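Local coordinates for protein 11S globulin subunit beta (Cucurbita maxima, PDB 2E9Q) that serves as a seed storage protein, an 11S globulin of the cupin family that is laid down as a nutrient reserve, at residues A[85-96]-A[128-139]. Residues are numbered along the deposited sequence; the frame is centred on the assembly and turned at random.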
ATOM      1  N   LYS A  85      -5.855  15.693  -4.737  1.00 37.55           N
ATOM      2  CA  LYS A  85      -7.104  16.142  -5.324  1.00 36.44           C
ATOM      3  C   LYS A  85      -7.035  16.408  -6.813  1.00 41.84           C
ATOM      4  O   LYS A  85      -5.986  16.761  -7.369  1.00 43.83           O
ATOM      5  CB  LYS A  85      -7.571  17.445  -4.662  1.00 39.23           C
ATOM      6  CG  LYS A  85      -7.982  17.344  -3.207  1.00 41.38           C
ATOM      7  CD  LYS A  85      -8.164  18.745  -2.634  1.00 45.73           C
ATOM      8  CE  LYS A  85      -8.616  18.710  -1.184  1.00 49.66           C
ATOM      9  NZ  LYS A  85      -8.958  20.074  -0.686  1.00 44.12           N
ATOM     10  N   LEU A  86      -8.183  16.243  -7.445  1.00 33.25           N
ATOM     11  CA  LEU A  86      -8.355  16.527  -8.840  1.00 34.61           C
ATOM     12  C   LEU A  86      -9.501  17.518  -8.753  1.00 41.70           C
ATOM     13  O   LEU A  86     -10.385  17.382  -7.898  1.00 38.85           O
ATOM     14  CB  LEU A  86      -8.765  15.280  -9.606  1.00 38.50           C
ATOM     15  CG  LEU A  86      -7.747  14.692 -10.581  1.00 43.89           C
ATOM     16  CD1 LEU A  86      -6.314  14.991 -10.182  1.00 35.90           C
ATOM     17  CD2 LEU A  86      -8.006  13.217 -10.663  1.00 39.16           C
ATOM     18  N   ILE A  87      -9.478  18.523  -9.615  1.00 41.45           N
ATOM     19  CA  ILE A  87     -10.511  19.543  -9.605  1.00 42.28           C
ATOM     20  C   ILE A  87     -10.959  19.810 -11.014  1.00 48.64           C
ATOM     21  O   ILE A  87     -10.171  20.274 -11.844  1.00 48.96           O
ATOM     22  CB  ILE A  87      -9.978  20.844  -9.007  1.00 34.45           C
ATOM     23  CG1 ILE A  87      -9.609  20.617  -7.545  1.00 40.34           C
ATOM     24  CG2 ILE A  87     -10.998  21.946  -9.167  1.00 43.07           C
ATOM     25  CD1 ILE A  87      -9.108  21.855  -6.820  1.00 38.38           C
ATOM     26  N   PHE A  88     -12.216  19.500 -11.301  1.00 38.63           N
ATOM     27  CA  PHE A  88     -12.734  19.743 -12.628  1.00 37.56           C
ATOM     28  C   PHE A  88     -13.411  21.101 -12.643  1.00 44.01           C
ATOM     29  O   PHE A  88     -14.270  21.374 -11.806  1.00 45.30           O
ATOM     30  CB  PHE A  88     -13.736  18.672 -13.031  1.00 37.51           C
ATOM     31  CG  PHE A  88     -14.314  18.876 -14.398  1.00 43.72           C
ATOM     32  CD1 PHE A  88     -13.538  18.666 -15.534  1.00 52.08           C
ATOM     33  CD2 PHE A  88     -15.636  19.276 -14.555  1.00 47.08           C
ATOM     34  CE1 PHE A  88     -14.070  18.847 -16.812  1.00 43.38           C
ATOM     35  CE2 PHE A  88     -16.177  19.460 -15.821  1.00 47.87           C
ATOM     36  CZ  PHE A  88     -15.386  19.243 -16.956  1.00 56.04           C
ATOM     37  N   VAL A  89     -13.010  21.949 -13.589  1.00 45.04           N
ATOM     38  CA  VAL A  89     -13.576  23.290 -13.742  1.00 44.98           C
ATOM     39  C   VAL A  89     -14.828  23.142 -14.597  1.00 44.32           C
ATOM     40  O   VAL A  89     -14.755  23.061 -15.820  1.00 45.26           O
ATOM     41  CB  VAL A  89     -12.565  24.244 -14.438  1.00 46.83           C
ATOM     42  CG1 VAL A  89     -13.190  25.611 -14.661  1.00 45.37           C
ATOM     43  CG2 VAL A  89     -11.312  24.372 -13.583  1.00 40.47           C
ATOM     44  N   ALA A  90     -15.979  23.098 -13.936  1.00 49.51           N
ATOM     45  CA  ALA A  90     -17.249  22.909 -14.621  1.00 45.62           C
ATOM     46  C   ALA A  90     -17.750  24.172 -15.304  1.00 48.59           C
ATOM     47  O   ALA A  90     -18.473  24.096 -16.297  1.00 47.75           O
ATOM     48  CB  ALA A  90     -18.301  22.393 -13.626  1.00 41.17           C
ATOM     49  N   GLN A  91     -17.372  25.329 -14.769  1.00 48.11           N
ATOM     50  CA  GLN A  91     -17.803  26.601 -15.341  1.00 56.75           C
ATOM     51  C   GLN A  91     -16.920  27.769 -14.905  1.00 51.86           C
ATOM     52  O   GLN A  91     -16.484  27.838 -13.754  1.00 49.13           O
ATOM     53  CB  GLN A  91     -19.259  26.889 -14.943  1.00 54.16           C
ATOM     54  CG  GLN A  91     -19.796  28.228 -15.443  1.00 66.36           C
ATOM     55  CD  GLN A  91     -21.152  28.606 -14.834  1.00 59.36           C
ATOM     56  OE1 GLN A  91     -22.171  27.966 -15.093  1.00 59.40           O
ATOM     57  NE2 GLN A  91     -21.157  29.649 -14.018  1.00 52.49           N
ATOM     58  N   GLY A  92     -16.658  28.678 -15.840  1.00 52.02           N
ATOM     59  CA  GLY A  92     -15.862  29.854 -15.538  1.00 48.55           C
ATOM     60  C   GLY A  92     -14.382  29.698 -15.804  1.00 52.73           C
ATOM     61  O   GLY A  92     -13.945  28.689 -16.357  1.00 56.83           O
ATOM     62  N   PHE A  93     -13.607  30.710 -15.426  1.00 46.48           N
ATOM     63  CA  PHE A  93     -12.164  30.660 -15.599  1.00 53.50           C
ATOM     64  C   PHE A  93     -11.461  31.599 -14.640  1.00 51.63           C
ATOM     65  O   PHE A  93     -12.038  32.580 -14.174  1.00 54.43           O
ATOM     66  CB  PHE A  93     -11.749  30.963 -17.049  1.00 64.17           C
ATOM     67  CG  PHE A  93     -12.264  32.269 -17.592  1.00 67.65           C
ATOM     68  CD1 PHE A  93     -13.548  32.362 -18.123  1.00 64.35           C
ATOM     69  CD2 PHE A  93     -11.441  33.391 -17.624  1.00 72.32           C
ATOM     70  CE1 PHE A  93     -14.010  33.553 -18.684  1.00 79.23           C
ATOM     71  CE2 PHE A  93     -11.889  34.596 -18.183  1.00 87.07           C
ATOM     72  CZ  PHE A  93     -13.178  34.678 -18.717  1.00 85.55           C
ATOM     73  N   GLY A  94     -10.215  31.277 -14.324  1.00 43.80           N
ATOM     74  CA  GLY A  94      -9.476  32.104 -13.404  1.00 50.88           C
ATOM     75  C   GLY A  94      -8.014  31.726 -13.324  1.00 50.40           C
ATOM     76  O   GLY A  94      -7.471  31.091 -14.231  1.00 53.42           O
ATOM     77  N   ILE A  95      -7.382  32.121 -12.226  1.00 41.88           N
ATOM     78  CA  ILE A  95      -5.979  31.846 -12.013  1.00 54.16           C
ATOM     79  C   ILE A  95      -5.771  31.142 -10.685  1.00 55.32           C
ATOM     80  O   ILE A  95      -6.540  31.337  -9.737  1.00 45.82           O
ATOM     81  CB  ILE A  95      -5.156  33.154 -12.062  1.00 50.15           C
ATOM     82  CG1 ILE A  95      -5.622  34.117 -10.975  1.00 55.25           C
ATOM     83  CG2 ILE A  95      -5.352  33.823 -13.423  1.00 55.74           C
ATOM     84  CD1 ILE A  95      -4.923  35.475 -11.006  1.00 50.94           C
ATOM     85  N   ARG A  96      -4.733  30.312 -10.634  1.00 48.29           N
ATOM     86  CA  ARG A  96      -4.408  29.550  -9.442  1.00 45.70           C
ATOM     87  C   ARG A  96      -2.929  29.699  -9.113  1.00 58.01           C
ATOM     88  O   ARG A  96      -2.111  30.051  -9.974  1.00 59.87           O
ATOM     89  CB  ARG A  96      -4.718  28.071  -9.678  1.00 42.99           C
ATOM     90  CG  ARG A  96      -3.843  27.441 -10.761  1.00 54.02           C
ATOM     91  CD  ARG A  96      -4.278  26.036 -11.198  1.00 52.85           C
ATOM     92  NE  ARG A  96      -4.315  25.083 -10.095  1.00 54.98           N
ATOM     93  CZ  ARG A  96      -3.860  23.833 -10.156  1.00 49.54           C
ATOM     94  NH1 ARG A  96      -3.315  23.366 -11.266  1.00 46.47           N
ATOM     95  NH2 ARG A  96      -3.984  23.034  -9.106  1.00 45.25           N
ATOM     96  N   ILE A 128       1.827  32.310 -11.953  1.00 53.61           N
ATOM     97  CA  ILE A 128       0.392  32.529 -11.926  1.00 55.56           C
ATOM     98  C   ILE A 128      -0.169  31.657 -13.029  1.00 58.12           C
ATOM     99  O   ILE A 128       0.054  31.914 -14.212  1.00 63.32           O
ATOM    100  CB  ILE A 128       0.034  34.001 -12.193  1.00 58.90           C
ATOM    101  CG1 ILE A 128       0.551  34.877 -11.043  1.00 59.04           C
ATOM    102  CG2 ILE A 128      -1.474  34.151 -12.357  1.00 48.96           C
ATOM    103  CD1 ILE A 128      -0.103  34.600  -9.703  1.00 46.38           C
ATOM    104  N   ARG A 129      -0.903  30.627 -12.628  1.00 55.62           N
ATOM    105  CA  ARG A 129      -1.469  29.657 -13.553  1.00 45.47           C
ATOM    106  C   ARG A 129      -2.942  29.894 -13.837  1.00 52.83           C
ATOM    107  O   ARG A 129      -3.778  29.819 -12.938  1.00 58.36           O
ATOM    108  CB  ARG A 129      -1.260  28.253 -12.997  0.50 51.14           C
ATOM    109  CG  ARG A 129       0.071  28.114 -12.287  0.50 50.79           C
ATOM    110  CD  ARG A 129       0.445  26.679 -12.031  0.50 51.88           C
ATOM    111  NE  ARG A 129       1.616  26.608 -11.166  0.50 57.63           N
ATOM    112  CZ  ARG A 129       2.459  25.585 -11.137  0.50 51.87           C
ATOM    113  NH1 ARG A 129       2.261  24.545 -11.935  0.50 53.90           N
ATOM    114  NH2 ARG A 129       3.496  25.604 -10.309  0.50 45.04           N
ATOM    115  N   PRO A 130      -3.275  30.196 -15.095  1.00 52.75           N
ATOM    116  CA  PRO A 130      -4.661  30.438 -15.485  1.00 50.44           C
ATOM    117  C   PRO A 130      -5.322  29.098 -15.791  1.00 54.76           C
ATOM    118  O   PRO A 130      -4.640  28.111 -16.056  1.00 50.22           O
ATOM    119  CB  PRO A 130      -4.512  31.304 -16.728  1.00 61.54           C
ATOM    120  CG  PRO A 130      -3.280  30.718 -17.372  1.00 57.57           C
ATOM    121  CD  PRO A 130      -2.350  30.539 -16.194  1.00 57.87           C
ATOM    122  N   PHE A 131      -6.645  29.065 -15.733  1.00 46.31           N
ATOM    123  CA  PHE A 131      -7.380  27.847 -16.030  1.00 54.12           C
ATOM    124  C   PHE A 131      -8.757  28.255 -16.510  1.00 48.84           C
ATOM    125  O   PHE A 131      -9.226  29.352 -16.216  1.00 55.13           O
ATOM    126  CB  PHE A 131      -7.479  26.948 -14.789  1.00 48.14           C
ATOM    127  CG  PHE A 131      -8.179  27.588 -13.628  1.00 47.40           C
ATOM    128  CD1 PHE A 131      -9.565  27.658 -13.587  1.00 47.92           C
ATOM    129  CD2 PHE A 131      -7.448  28.142 -12.581  1.00 46.27           C
ATOM    130  CE1 PHE A 131     -10.209  28.276 -12.523  1.00 54.37           C
ATOM    131  CE2 PHE A 131      -8.082  28.762 -11.515  1.00 47.67           C
ATOM    132  CZ  PHE A 131      -9.463  28.831 -11.483  1.00 56.68           C
ATOM    133  N   ARG A 132      -9.407  27.364 -17.239  1.00 55.52           N
ATOM    134  CA  ARG A 132     -10.719  27.655 -17.775  1.00 56.77           C
ATOM    135  C   ARG A 132     -11.573  26.397 -17.810  1.00 55.35           C
ATOM    136  O   ARG A 132     -11.082  25.291 -17.569  1.00 48.73           O
ATOM    137  CB  ARG A 132     -10.563  28.208 -19.187  1.00 56.15           C
ATOM    138  CG  ARG A 132      -9.845  27.243 -20.094  1.00 49.41           C
ATOM    139  CD  ARG A 132      -9.732  27.772 -21.509  1.00 56.23           C
ATOM    140  NE  ARG A 132      -9.639  26.674 -22.465  1.00 59.29           N
ATOM    141  CZ  ARG A 132      -8.716  25.722 -22.430  1.00 57.92           C
ATOM    142  NH1 ARG A 132      -7.786  25.724 -21.482  1.00 64.89           N
ATOM    143  NH2 ARG A 132      -8.739  24.751 -23.331  1.00 60.89           N
ATOM    144  N   GLU A 133     -12.846  26.580 -18.143  1.00 47.33           N
ATOM    145  CA  GLU A 133     -13.801  25.485 -18.210  1.00 50.37           C
ATOM    146  C   GLU A 133     -13.301  24.277 -18.989  1.00 50.00           C
ATOM    147  O   GLU A 133     -12.863  24.395 -20.131  1.00 52.88           O
ATOM    148  CB  GLU A 133     -15.109  25.982 -18.826  1.00 52.83           C
ATOM    149  CG  GLU A 133     -16.311  25.100 -18.527  1.00 57.02           C
ATOM    150  CD  GLU A 133     -17.608  25.664 -19.093  1.00 70.76           C
ATOM    151  OE1 GLU A 133     -17.885  26.869 -18.885  1.00 63.79           O
ATOM    152  OE2 GLU A 133     -18.353  24.895 -19.740  1.00 69.75           O
ATOM    153  N   GLY A 134     -13.376  23.107 -18.365  1.00 49.11           N
ATOM    154  CA  GLY A 134     -12.933  21.901 -19.030  1.00 38.63           C
ATOM    155  C   GLY A 134     -11.579  21.468 -18.519  1.00 42.82           C
ATOM    156  O   GLY A 134     -11.103  20.371 -18.823  1.00 45.66           O
ATOM    157  N   ASP A 135     -10.939  22.337 -17.751  1.00 41.50           N
ATOM    158  CA  ASP A 135      -9.649  21.990 -17.186  1.00 38.81           C
ATOM    159  C   ASP A 135      -9.813  21.041 -16.007  1.00 46.58           C
ATOM    160  O   ASP A 135     -10.739  21.172 -15.194  1.00 46.15           O
ATOM    161  CB  ASP A 135      -8.888  23.236 -16.707  1.00 45.54           C
ATOM    162  CG  ASP A 135      -8.272  24.032 -17.859  1.00 50.14           C
ATOM    163  OD1 ASP A 135      -8.095  23.461 -18.955  1.00 41.78           O
ATOM    164  OD2 ASP A 135      -7.962  25.225 -17.655  1.00 47.85           O
ATOM    165  N   LEU A 136      -8.899  20.085 -15.937  1.00 43.76           N
ATOM    166  CA  LEU A 136      -8.840  19.111 -14.870  1.00 38.91           C
ATOM    167  C   LEU A 136      -7.539  19.519 -14.190  1.00 45.62           C
ATOM    168  O   LEU A 136      -6.448  19.276 -14.725  1.00 45.75           O
ATOM    169  CB  LEU A 136      -8.725  17.699 -15.455  1.00 36.88           C
ATOM    170  CG  LEU A 136      -8.718  16.482 -14.520  1.00 49.61           C
ATOM    171  CD1 LEU A 136      -7.515  16.546 -13.594  1.00 52.45           C
ATOM    172  CD2 LEU A 136     -10.023  16.444 -13.709  1.00 48.03           C
ATOM    173  N   LEU A 137      -7.656  20.164 -13.034  1.00 35.90           N
ATOM    174  CA  LEU A 137      -6.494  20.619 -12.291  1.00 35.39           C
ATOM    175  C   LEU A 137      -6.065  19.555 -11.294  1.00 44.76           C
ATOM    176  O   LEU A 137      -6.888  18.790 -10.791  1.00 39.87           O
ATOM    177  CB  LEU A 137      -6.822  21.918 -11.543  1.00 36.17           C
ATOM    178  CG  LEU A 137      -7.535  22.969 -12.406  1.00 38.93           C
ATOM    179  CD1 LEU A 137      -7.845  24.232 -11.595  1.00 40.00           C
ATOM    180  CD2 LEU A 137      -6.645  23.309 -13.593  1.00 44.09           C
ATOM    181  N   VAL A 138      -4.774  19.523 -10.995  1.00 38.15           N
ATOM    182  CA  VAL A 138      -4.242  18.563 -10.049  1.00 37.37           C
ATOM    183  C   VAL A 138      -3.693  19.292  -8.827  1.00 42.20           C
ATOM    184  O   VAL A 138      -3.118  20.373  -8.944  1.00 37.88           O
ATOM    185  CB  VAL A 138      -3.103  17.729 -10.696  1.00 40.44           C
ATOM    186  CG1 VAL A 138      -2.436  16.817  -9.652  1.00 33.68           C
ATOM    187  CG2 VAL A 138      -3.664  16.912 -11.849  1.00 35.36           C
ATOM    188  N   VAL A 139      -3.887  18.703  -7.653  1.00 37.20           N
ATOM    189  CA  VAL A 139      -3.364  19.281  -6.429  1.00 32.17           C
ATOM    190  C   VAL A 139      -2.846  18.136  -5.570  1.00 39.71           C
ATOM    191  O   VAL A 139      -3.624  17.446  -4.914  1.00 42.03           O
ATOM    192  CB  VAL A 139      -4.441  20.051  -5.636  1.00 37.43           C
ATOM    193  CG1 VAL A 139      -3.811  20.700  -4.412  1.00 38.46           C
ATOM    194  CG2 VAL A 139      -5.088  21.103  -6.512  1.00 46.79           C
TER
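Two strand pairs from opposite sheets of the N-terminal cupin beta-barrel meet here, each segment folding from one sheet into the other. Strand 85-91 runs antiparallel to 135-139 (155° between axes), with K85-V139 and I87-L137 as hydrogen-bonded pairs; strand 93-96 likewise pairs with 129-132 through G94-F131 and R96-R129. At the bend V89 O takes the N-H of G134 (2.9 Å), in the type II turn from R132 to D135, while V89 N gives a nearly straight bond to D135 O. The D135 carboxylate reaches back within this turn, its OD2 accepting R132 N at 2.6 Å. Between the two sheets lies the F131 ring. G94 packs over one ring face, a CH-pi contact with CA 4.0 Å from the centroid, and L137 CD1 lies over the opposite face; V89 CG2 touches CD1 of the same ring at 3.7 Å. R96 bends at chi3 (-58°) and crosses the interior: its NH2 gives V138 O a 2.8 Å bond, in the guanidinium plane but from above the carbonyl plane. L137 CB sits over the centre of one guanidinium face; the NH2 bond and another from NH1 to L286 O probably set how the group is turned. On the other side of the first sheet, L86 CG meets L136 CD1 at 3.5 Å and L86 CD1 lies beside V138 CG2. Strand 155-162 flanks 85-91, a classic beta bulge setting A90 and Q91 opposite its single V156; strand 287-289 borders 135-139, and strand 145-149 lies alongside 93-98, sending H145 and M147 against I87.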